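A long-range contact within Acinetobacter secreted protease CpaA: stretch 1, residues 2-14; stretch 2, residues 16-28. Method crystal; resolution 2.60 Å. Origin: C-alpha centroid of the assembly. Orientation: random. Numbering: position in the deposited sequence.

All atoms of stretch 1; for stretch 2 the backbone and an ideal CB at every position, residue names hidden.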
# COMPACT_ATOMS: atom_id res chain seq x y z
N ALA A 2 -9.50 -5.51 43.31
CA ALA A 2 -8.92 -5.03 42.06
C ALA A 2 -7.64 -4.24 42.32
O ALA A 2 -7.58 -3.45 43.26
CB ALA A 2 -9.93 -4.19 41.29
N THR A 3 -6.64 -4.45 41.48
CA THR A 3 -5.35 -3.77 41.60
C THR A 3 -5.27 -2.65 40.58
O THR A 3 -5.54 -2.86 39.40
CB THR A 3 -4.20 -4.76 41.40
OG1 THR A 3 -4.30 -5.82 42.35
CG2 THR A 3 -2.86 -4.05 41.58
N VAL A 4 -4.90 -1.46 41.05
CA VAL A 4 -4.83 -0.27 40.21
C VAL A 4 -3.37 0.01 39.88
O VAL A 4 -2.53 0.14 40.79
CB VAL A 4 -5.48 0.94 40.89
CG1 VAL A 4 -5.57 2.11 39.92
CG2 VAL A 4 -6.85 0.57 41.44
N LEU A 5 -3.05 0.10 38.59
CA LEU A 5 -1.71 0.42 38.12
C LEU A 5 -1.80 1.55 37.10
O LEU A 5 -2.88 1.94 36.66
CB LEU A 5 -1.02 -0.81 37.52
CG LEU A 5 0.23 -1.31 38.24
CD1 LEU A 5 -0.07 -1.67 39.68
CD2 LEU A 5 0.84 -2.49 37.50
N SER A 6 -0.64 2.07 36.72
CA SER A 6 -0.55 3.20 35.82
C SER A 6 0.87 3.27 35.26
O SER A 6 1.77 2.62 35.80
CB SER A 6 -0.92 4.51 36.53
OG SER A 6 -0.03 4.77 37.61
N PRO A 7 1.08 4.02 34.18
CA PRO A 7 2.45 4.14 33.64
C PRO A 7 3.50 4.58 34.65
O PRO A 7 4.57 3.97 34.73
CB PRO A 7 2.28 5.16 32.51
CG PRO A 7 0.89 4.94 32.04
CD PRO A 7 0.08 4.60 33.26
N ASN A 8 3.21 5.62 35.44
CA ASN A 8 4.18 6.08 36.43
C ASN A 8 4.50 4.99 37.45
O ASN A 8 5.60 4.98 38.02
CB ASN A 8 3.68 7.33 37.14
CG ASN A 8 3.63 8.54 36.22
OD1 ASN A 8 2.79 9.42 36.38
ND2 ASN A 8 4.53 8.58 35.25
N GLN A 9 3.57 4.07 37.68
CA GLN A 9 3.80 2.92 38.55
C GLN A 9 4.31 1.71 37.79
O GLN A 9 4.37 0.61 38.36
CB GLN A 9 2.50 2.57 39.29
CG GLN A 9 1.97 3.68 40.18
CD GLN A 9 0.51 3.47 40.55
OE1 GLN A 9 -0.26 2.90 39.79
NE2 GLN A 9 0.14 3.93 41.74
N ASN A 10 4.67 1.87 36.52
CA ASN A 10 5.09 0.76 35.67
C ASN A 10 6.33 1.15 34.86
O ASN A 10 6.45 0.81 33.68
CB ASN A 10 3.96 0.33 34.74
CG ASN A 10 4.17 -1.06 34.16
OD1 ASN A 10 4.69 -1.95 34.82
ND2 ASN A 10 3.79 -1.23 32.90
N ASN A 11 7.25 1.87 35.49
CA ASN A 11 8.48 2.35 34.84
C ASN A 11 8.19 3.20 33.61
O ASN A 11 8.97 3.21 32.66
CB ASN A 11 9.41 1.19 34.47
CG ASN A 11 10.25 0.72 35.63
OD1 ASN A 11 10.40 1.42 36.63
ND2 ASN A 11 10.83 -0.47 35.50
N ASN A 12 7.07 3.92 33.63
CA ASN A 12 6.66 4.78 32.51
C ASN A 12 6.55 3.99 31.21
O ASN A 12 6.87 4.49 30.13
CB ASN A 12 7.61 5.97 32.36
CG ASN A 12 7.74 6.78 33.63
OD1 ASN A 12 6.78 6.97 34.37
ND2 ASN A 12 8.95 7.26 33.90
N SER A 13 6.10 2.75 31.32
CA SER A 13 6.01 1.84 30.18
C SER A 13 4.57 1.39 29.99
O SER A 13 3.81 1.24 30.95
CB SER A 13 6.92 0.62 30.36
OG SER A 13 6.77 -0.29 29.28
N GLY A 14 4.21 1.16 28.73
CA GLY A 14 2.89 0.66 28.37
C GLY A 14 2.74 -0.84 28.44
O GLY A 14 1.64 -1.35 28.23
N UNK A 16 1.78 -3.66 30.06
CA UNK A 16 0.98 -4.03 31.22
C UNK A 16 1.54 -5.32 31.80
O UNK A 16 1.55 -6.35 31.11
CB UNK A 16 -0.50 -4.19 30.85
N UNK A 17 2.01 -5.32 33.04
CA UNK A 17 2.72 -6.49 33.57
C UNK A 17 1.78 -7.64 33.91
O UNK A 17 0.57 -7.47 34.09
CB UNK A 17 3.52 -6.10 34.82
N UNK A 18 2.37 -8.83 33.99
CA UNK A 18 1.64 -10.04 34.32
C UNK A 18 1.72 -10.32 35.82
O UNK A 18 2.37 -9.59 36.58
CB UNK A 18 2.18 -11.23 33.52
N UNK A 19 1.06 -11.39 36.25
CA UNK A 19 1.09 -11.81 37.63
C UNK A 19 -0.08 -11.34 38.47
O UNK A 19 -0.15 -11.70 39.65
CB UNK A 19 2.39 -11.32 38.27
N UNK A 20 -0.99 -10.55 37.91
CA UNK A 20 -2.16 -10.05 38.63
C UNK A 20 -3.40 -10.79 38.15
O UNK A 20 -3.62 -10.94 36.95
CB UNK A 20 -2.32 -8.54 38.44
N UNK A 21 -4.21 -11.26 39.11
CA UNK A 21 -5.45 -11.94 38.76
C UNK A 21 -6.54 -10.97 38.33
O UNK A 21 -7.43 -11.34 37.57
CB UNK A 21 -5.94 -12.77 39.94
N UNK A 22 -6.48 -9.72 38.81
CA UNK A 22 -7.47 -8.71 38.46
C UNK A 22 -6.75 -7.36 38.47
O UNK A 22 -6.56 -6.76 39.53
CB UNK A 22 -8.66 -8.72 39.42
N UNK A 23 -6.35 -6.89 37.29
CA UNK A 23 -5.54 -5.70 37.15
C UNK A 23 -6.32 -4.60 36.43
O UNK A 23 -7.15 -4.87 35.56
CB UNK A 23 -4.25 -6.02 36.40
N UNK A 24 -6.06 -3.36 36.83
CA UNK A 24 -6.69 -2.18 36.23
C UNK A 24 -5.60 -1.17 35.89
O UNK A 24 -4.96 -0.62 36.79
CB UNK A 24 -7.73 -1.57 37.17
N UNK A 25 -5.39 -0.94 34.60
CA UNK A 25 -4.36 -0.02 34.11
C UNK A 25 -5.02 1.29 33.70
O UNK A 25 -5.84 1.31 32.77
CB UNK A 25 -3.59 -0.63 32.94
N UNK A 26 -4.67 2.37 34.38
CA UNK A 26 -5.31 3.66 34.20
C UNK A 26 -4.36 4.66 33.56
O UNK A 26 -3.17 4.72 33.92
CB UNK A 26 -5.82 4.19 35.54
N UNK A 27 -4.87 5.44 32.62
CA UNK A 27 -4.13 6.50 31.95
C UNK A 27 -4.74 7.85 32.30
O UNK A 27 -5.97 8.00 32.27
CB UNK A 27 -4.12 6.29 30.43
N UNK A 28 -3.90 8.82 32.62
CA UNK A 28 -4.34 10.16 32.98
C UNK A 28 -3.47 11.18 32.26
O UNK A 28 -2.53 10.82 31.54
CB UNK A 28 -4.28 10.37 34.49

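At position 16 the CA-to-CB bond points away from stretch 1, so many side chains would do. The residue is Ile 16, whose backbone N lies 3.0 Å from Gly 14 O. Position 17 points toward stretch 1, its ideal CB 4.3 Å from Asn 10 OD1 and 5.2 Å from Leu 5 CD2. Phi of -75° admits proline, though a small aliphatic or a polar group seeking the amide would also suit. Pro 17 packs its CG 3.6 Å from Leu 5 CD2, apolar against apolar.

Position 18 is out of reach and unconstrained by stretch 1; it is Thr 18. Position 19, at phi 97° and psi -3°, would jam a CB against the preceding carbonyl oxygen, which calls for glycine, and Gly 19 is found. Position 20 points toward stretch 1, but its ideal CB is still 5.2 Å from Thr 3 CB, leaving room for a long or aromatic side chain. Tyr 20 fills it, its CE1 3.9 Å from Thr 3 CG2 and its CE2 4.2 Å from Leu 5 CD2. Position 21 points sideways with nothing near; Ser 21 makes no contact.

From position 22 the backbone runs as a strand parallel to residues 3-5. Position 22 itself points sideways past Ala 2, where small or polar groups fit. Asp 22 puts OD2 3.9 Å from Ala 2 CB, while its backbone O accepts a hydrogen bond from Thr 3 N (3.0 Å).

Position 23 shares a sheet face with Thr 3 and Leu 5, favouring a branched aliphatic; Leu 23 brings CD1 3.9 Å from Leu 5 CB. Position 24 lies on the other face, beside Val 4, and an extended chain, apolar or polar, could run along it. In Glu 24, OE1 is 4.2 Å from Val 4 CG2; its backbone N donates to Thr 3 O and its O accepts from Leu 5 N, both 2.7 Å.

Position 25 returns to the face of Leu 5, and beyond it the turn offers Ser 6, Pro 7 and Asn 10. A large flat or long apolar group could reach them. Phe 25 does: Ser 6 CA lies over one face of the ring, and CZ is 3.5 Å from Pro 7 CD.

Position 26 points sideways, its ideal CB 3.9 Å from Leu 5 O, so a small residue is comfortable. Ser 26 donates its backbone N to Leu 5 O (2.9 Å). At position 27 the ideal CB is 5.3 Å from Pro 7 CD, a gap for an aliphatic; Leu 27 CD2 reaches Pro 7 CG at 3.6 Å. Position 28 meets nothing of stretch 1 and is Ala 28.

Stretch 2 16-28: IPTGYSDLEFSLA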
# COMPACT_ATOMS: atom_id res chain seq x y z
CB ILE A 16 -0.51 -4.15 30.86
CG1 ILE A 16 -1.02 -2.84 30.28
CG2 ILE A 16 -1.32 -4.54 32.08
CD1 ILE A 16 -2.49 -2.86 29.91
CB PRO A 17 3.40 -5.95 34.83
CG PRO A 17 2.50 -4.85 35.28
CD PRO A 17 1.95 -4.22 34.02
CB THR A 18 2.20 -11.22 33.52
OG1 THR A 18 1.41 -12.39 33.79
CG2 THR A 18 3.64 -11.49 33.90
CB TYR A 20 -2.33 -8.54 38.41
CG TYR A 20 -1.17 -7.71 38.90
CD1 TYR A 20 -1.07 -7.34 40.24
CD2 TYR A 20 -0.17 -7.29 38.03
CE1 TYR A 20 -0.01 -6.57 40.69
CE2 TYR A 20 0.89 -6.53 38.48
CZ TYR A 20 0.96 -6.17 39.81
OH TYR A 20 2.02 -5.41 40.25
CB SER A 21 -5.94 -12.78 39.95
OG SER A 21 -7.16 -13.43 39.65
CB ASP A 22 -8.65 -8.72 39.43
CG ASP A 22 -9.80 -7.87 38.96
OD1 ASP A 22 -9.78 -7.42 37.79
OD2 ASP A 22 -10.74 -7.64 39.75
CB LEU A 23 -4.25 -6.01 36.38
CG LEU A 23 -3.24 -4.88 36.17
CD1 LEU A 23 -2.89 -4.21 37.49
CD2 LEU A 23 -1.99 -5.42 35.49
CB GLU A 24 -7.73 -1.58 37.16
CG GLU A 24 -8.60 -0.52 36.51
CD GLU A 24 -9.87 -0.25 37.29
OE1 GLU A 24 -9.79 -0.04 38.52
OE2 GLU A 24 -10.96 -0.27 36.68
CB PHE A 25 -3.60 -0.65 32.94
CG PHE A 25 -2.30 0.04 32.62
CD1 PHE A 25 -1.16 -0.24 33.35
CD2 PHE A 25 -2.23 0.95 31.58
CE1 PHE A 25 0.04 0.38 33.05
CE2 PHE A 25 -1.03 1.57 31.27
CZ PHE A 25 0.10 1.29 32.01
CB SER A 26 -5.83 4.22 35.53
OG SER A 26 -6.81 3.37 36.09
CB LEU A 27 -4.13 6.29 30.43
CG LEU A 27 -3.42 5.05 29.89
CD1 LEU A 27 -4.00 4.64 28.55
CD2 LEU A 27 -1.92 5.30 29.77
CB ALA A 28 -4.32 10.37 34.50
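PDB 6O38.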